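Long-range contacts in glycerol uptake operon antiterminator-related protein (Thermotoga maritima, PDB 1VKF), which is related to glycerol uptake operon antiterminators and probably acts, like its relatives, in glycerol-3-phosphate-responsive control of transcription: residues K15-A20 against I30-V35; T58-M63 against P104-F109. All blocks are in the same frame, centred on the assembly; numbering follows the deposited sequence.

Contact 1. Residues K15-A20 against I30-V35; sequences KGIIAA and IEPDVV
The N-H of Ala19 is given to Val34 O at 2.9 Å, in a nearly straight bond (160° at the hydrogen) that reaches the acceptor close to the line of its C=O. It joins two parallel strands, and Ala19 O continues the pairing: Val35 CA lies 3.2 Å from it in a CA-H...O contact, and a backbone hydrogen bond between Ala19 and Phe36 follows. Toward the start of the strands a water takes over, donating to Ile17 O and accepting from Val34 N.

The side chains divide between two faces. Ile18 and Val34 run next to each other, their side chains both directed into the barrel. Val34 CG1 is anti to its backbone N (chi1 -179°), which sets it 4.1 Å from Ile18 CG2; that methyl also sits over Val34 O. On the outer face Ala19 CB meets three apolar groups: Ile30 CG2 at 3.6 Å, the ring carbon CG of Pro32 at 3.8 Å, and, more loosely, Val35 CG2. Pro32 comes in with its CB against the backbone, 3.4 Å from Ile17 O, while its CG lies alongside Ile17 CG2. Trp182 of helix 179-182 covers Ile17, Ala19 and Pro32 from outside, and Lys57 NZ binds the carbonyl oxygens of Ile30 and Pro32.

These are the first two strands of a TIM barrel, and the connection between them contains no helix; Ile30 and Pro32 of that connection pack on the strand directly. Because proline has no N-H to offer, Pro32 contributes carbon contacts alone to the edge of strand 16-21, and the water carries the polar link between Ile17 and Val34 where the strands have not yet closed on each other.

Contact 2. Residues T58-M63 against P104-F109; sequences TVFVDM and PAVLRF
Strands 58-62 and 105-109 run in broadly the same direction, 43° apart, with their axes 8.4 Å from each other at closest approach, too far to pair, and side chains do most of the bridging. Phe60 has the largest share. Its CG is anti to the carbonyl carbon (chi1 -76°), and the ring extends toward the other strand, roughly perpendicular to the side chains of Pro104 and Val106. Pro104 CB comes obliquely to within 3.8 Å of Phe60 CZ, and Val106 CG2, also obliquely, to within 4.0 Å of Phe60 CE2. The backbone N of Ala105 faces the rim of the ring, almost level with it. Phe14 adds an edge-to-face ring contact. An alanine at Phe60 would probably open a gap inside the barrel, with Pro104 CB, Val106 CG2 and the Phe14 ring each losing an apolar partner.

Farther along, Asp62 OD2 lies over one face of the Arg108 guanidinium, off its centre and 4.0 Å from Arg108 NE. No N-H points at it, so the attraction is of charge only. The firmer polar partners are others: Glu133 forms a salt bridge with Arg108 NE, and the N-H of Asp64 binds Asp62 OD1.

Strand 86-89 pairs with both strands and separates them in the sheet, while strand 131-135 flanks 105-110 on its other edge. Outside the barrel, Val59 and Val61 pack on helix 45-54, and Ala105 and Leu107 on helix 92-100.

How the contacts relate
The two contacts, their centres 13 Å apart, belong to one curled sheet and meet where strand 34-41 pairs with strand 58-62. Val35 of contact 1 is the joint: its N lies 2.8 Å from Thr58 O and its O lies 3.0 Å from Phe60 N, both probable hydrogen bonds. Contact 1 ties neighbouring strands where strand 34-41 begins, whereas contact 2 joins inward-pointing side chains of two strands that are next but one to each other. A bound citrate, probably from the crystallisation liquor, comes within about 3 Å of the Arg108 side chain, toward the C-terminal ends of the strands, where TIM barrels usually bind their ligands; contact 2 therefore reaches a possible pocket.

Contact 1. Residues K15-A20 against I30-V35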
# COMPACT_ATOMS: atom_id res chain seq x y z
N LYS A 15 2.68 -3.36 -10.37
CA LYS A 15 2.05 -4.11 -11.44
C LYS A 15 1.85 -5.54 -10.97
O LYS A 15 2.76 -6.12 -10.39
CB LYS A 15 2.94 -4.09 -12.70
CG LYS A 15 2.24 -4.65 -13.96
CD LYS A 15 1.01 -3.81 -14.38
CE LYS A 15 0.28 -4.41 -15.60
NZ LYS A 15 -0.96 -3.66 -15.95
N GLY A 16 0.67 -6.10 -11.21
CA GLY A 16 0.37 -7.45 -10.76
C GLY A 16 0.13 -7.59 -9.29
O GLY A 16 -0.50 -6.73 -8.67
N ILE A 17 0.58 -8.70 -8.72
CA ILE A 17 0.33 -8.97 -7.34
C ILE A 17 1.47 -8.39 -6.47
O ILE A 17 2.65 -8.57 -6.78
CB ILE A 17 0.21 -10.47 -7.15
CG1 ILE A 17 -0.95 -11.00 -8.00
CG2 ILE A 17 0.04 -10.81 -5.70
CD1 ILE A 17 -2.28 -10.45 -7.64
N ILE A 18 1.07 -7.66 -5.45
CA ILE A 18 1.93 -7.13 -4.37
C ILE A 18 1.71 -7.98 -3.12
O ILE A 18 0.57 -8.33 -2.77
CB ILE A 18 1.55 -5.64 -4.08
CG1 ILE A 18 1.95 -4.81 -5.24
CG2 ILE A 18 2.19 -5.15 -2.77
CD1 ILE A 18 1.37 -3.39 -5.25
N ALA A 19 2.79 -8.35 -2.46
CA ALA A 19 2.71 -9.21 -1.29
C ALA A 19 2.45 -8.36 -0.05
O ALA A 19 3.32 -7.62 0.36
CB ALA A 19 3.99 -10.03 -1.10
N ALA A 20 1.31 -8.60 0.57
CA ALA A 20 0.95 -8.00 1.86
C ALA A 20 1.38 -8.97 2.98
O ALA A 20 1.03 -10.19 2.98
CB ALA A 20 -0.54 -7.74 1.92
N ILE A 30 8.34 -15.43 -0.77
CA ILE A 30 7.56 -14.29 -1.22
C ILE A 30 7.89 -14.07 -2.69
O ILE A 30 8.98 -13.55 -3.03
CB ILE A 30 7.87 -13.01 -0.37
CG1 ILE A 30 7.60 -13.24 1.11
CG2 ILE A 30 7.06 -11.83 -0.93
CD1 ILE A 30 8.16 -12.14 2.06
N GLU A 31 7.00 -14.51 -3.58
CA GLU A 31 7.26 -14.36 -5.00
C GLU A 31 7.23 -12.89 -5.50
O GLU A 31 8.11 -12.53 -6.28
CB GLU A 31 6.35 -15.26 -5.83
CG GLU A 31 6.62 -16.75 -5.61
CD GLU A 31 5.77 -17.39 -4.52
OE1 GLU A 31 5.07 -16.68 -3.78
OE2 GLU A 31 5.84 -18.64 -4.41
N PRO A 32 6.23 -12.08 -5.11
CA PRO A 32 6.16 -10.69 -5.57
C PRO A 32 7.41 -9.85 -5.29
O PRO A 32 8.03 -10.01 -4.23
CB PRO A 32 4.92 -10.15 -4.83
CG PRO A 32 4.03 -11.34 -4.65
CD PRO A 32 5.05 -12.40 -4.28
N ASP A 33 7.74 -8.93 -6.22
CA ASP A 33 8.88 -8.05 -6.05
C ASP A 33 8.63 -6.94 -5.02
O ASP A 33 9.58 -6.44 -4.39
CB ASP A 33 9.25 -7.37 -7.38
CG ASP A 33 9.79 -8.34 -8.41
OD1 ASP A 33 10.50 -9.30 -8.06
OD2 ASP A 33 9.54 -8.19 -9.61
N VAL A 34 7.36 -6.56 -4.87
CA VAL A 34 6.96 -5.49 -3.98
C VAL A 34 6.24 -6.08 -2.76
O VAL A 34 5.32 -6.91 -2.89
CB VAL A 34 6.09 -4.46 -4.66
CG1 VAL A 34 5.70 -3.32 -3.69
CG2 VAL A 34 6.84 -3.87 -5.85
N VAL A 35 6.57 -5.57 -1.58
CA VAL A 35 5.97 -6.02 -0.35
C VAL A 35 5.36 -4.81 0.36
O VAL A 35 6.03 -3.79 0.50
CB VAL A 35 7.00 -6.69 0.62
CG1 VAL A 35 6.41 -6.96 1.99
CG2 VAL A 35 7.50 -8.02 0.08
O HOH W 1 4.98 -6.95 -6.84

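Contact 2. Residues T58-M63 against P104-F109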
# COMPACT_ATOMS: atom_id res chain seq x y z
N THR A 58 11.22 -4.50 -2.75
CA THR A 58 10.86 -3.12 -2.49
C THR A 58 9.77 -3.15 -1.45
O THR A 58 8.76 -3.86 -1.63
CB THR A 58 10.33 -2.46 -3.78
OG1 THR A 58 11.38 -2.41 -4.74
CG2 THR A 58 9.91 -0.99 -3.57
N VAL A 59 9.95 -2.39 -0.38
CA VAL A 59 9.06 -2.49 0.78
C VAL A 59 8.44 -1.14 1.13
O VAL A 59 9.15 -0.18 1.40
CB VAL A 59 9.76 -3.09 2.04
CG1 VAL A 59 8.77 -3.29 3.17
CG2 VAL A 59 10.45 -4.37 1.72
N PHE A 60 7.11 -1.09 1.10
CA PHE A 60 6.33 0.01 1.63
C PHE A 60 5.75 -0.43 2.97
O PHE A 60 5.37 -1.60 3.19
CB PHE A 60 5.22 0.45 0.64
CG PHE A 60 5.71 1.24 -0.50
CD1 PHE A 60 6.55 0.68 -1.45
CD2 PHE A 60 5.31 2.52 -0.60
CE1 PHE A 60 7.00 1.46 -2.51
CE2 PHE A 60 5.75 3.32 -1.69
CZ PHE A 60 6.61 2.78 -2.60
N VAL A 61 5.82 0.48 3.94
CA VAL A 61 5.38 0.20 5.28
C VAL A 61 4.11 0.99 5.57
O VAL A 61 4.07 2.19 5.35
CB VAL A 61 6.43 0.64 6.32
CG1 VAL A 61 5.92 0.49 7.74
CG2 VAL A 61 7.67 -0.20 6.13
N ASP A 62 3.09 0.33 6.08
CA ASP A 62 1.88 1.04 6.54
C ASP A 62 2.18 1.65 7.90
O ASP A 62 2.14 0.98 8.93
CB ASP A 62 0.68 0.12 6.67
CG ASP A 62 -0.59 0.88 7.01
OD1 ASP A 62 -0.49 2.00 7.54
OD2 ASP A 62 -1.75 0.44 6.79
N MSE A 63 2.56 2.90 7.88
CA MSE A 63 3.05 3.60 9.04
C MSE A 63 1.94 3.75 10.09
O MSE A 63 2.20 3.83 11.30
CB MSE A 63 3.71 4.90 8.65
CG MSE A 63 2.76 5.91 8.17
SE MSE A 63 3.64 7.60 7.75
CE MSE A 63 3.92 8.23 9.67
N PRO A 104 8.62 8.22 -1.33
CA PRO A 104 7.47 7.56 -1.98
C PRO A 104 6.35 7.23 -0.98
O PRO A 104 6.59 6.78 0.17
CB PRO A 104 8.08 6.28 -2.53
CG PRO A 104 9.54 6.66 -2.77
CD PRO A 104 9.90 7.60 -1.72
N ALA A 105 5.12 7.48 -1.42
CA ALA A 105 3.98 7.32 -0.54
C ALA A 105 2.76 6.84 -1.31
O ALA A 105 2.57 7.24 -2.48
CB ALA A 105 3.68 8.62 0.18
N VAL A 106 1.98 5.98 -0.65
CA VAL A 106 0.72 5.52 -1.16
C VAL A 106 -0.37 5.98 -0.20
O VAL A 106 -0.28 5.71 0.99
CB VAL A 106 0.69 3.99 -1.29
CG1 VAL A 106 -0.62 3.54 -1.82
CG2 VAL A 106 1.82 3.55 -2.23
N LEU A 107 -1.43 6.60 -0.73
CA LEU A 107 -2.56 7.04 0.06
C LEU A 107 -3.67 6.02 -0.06
O LEU A 107 -4.09 5.69 -1.17
CB LEU A 107 -3.09 8.40 -0.37
CG LEU A 107 -4.25 8.94 0.50
CD1 LEU A 107 -3.81 9.34 1.88
CD2 LEU A 107 -4.89 10.14 -0.20
N ARG A 108 -4.11 5.51 1.08
CA ARG A 108 -5.28 4.61 1.13
C ARG A 108 -6.58 5.39 0.93
O ARG A 108 -6.68 6.57 1.29
CB ARG A 108 -5.35 3.88 2.45
CG ARG A 108 -4.21 2.92 2.75
CD ARG A 108 -4.45 2.09 4.03
NE ARG A 108 -4.36 0.68 3.71
CZ ARG A 108 -5.14 -0.29 4.16
NH1 ARG A 108 -6.10 -0.05 5.03
NH2 ARG A 108 -4.93 -1.55 3.74
N PHE A 109 -7.57 4.71 0.34
CA PHE A 109 -8.82 5.30 -0.11
C PHE A 109 -9.89 4.23 0.19
O PHE A 109 -9.89 3.15 -0.40
CB PHE A 109 -8.65 5.60 -1.60
CG PHE A 109 -9.84 6.24 -2.29
CD1 PHE A 109 -11.13 6.14 -1.81
CD2 PHE A 109 -9.62 6.99 -3.42
CE1 PHE A 109 -12.17 6.76 -2.46
CE2 PHE A 109 -10.67 7.63 -4.08
CZ PHE A 109 -11.94 7.50 -3.61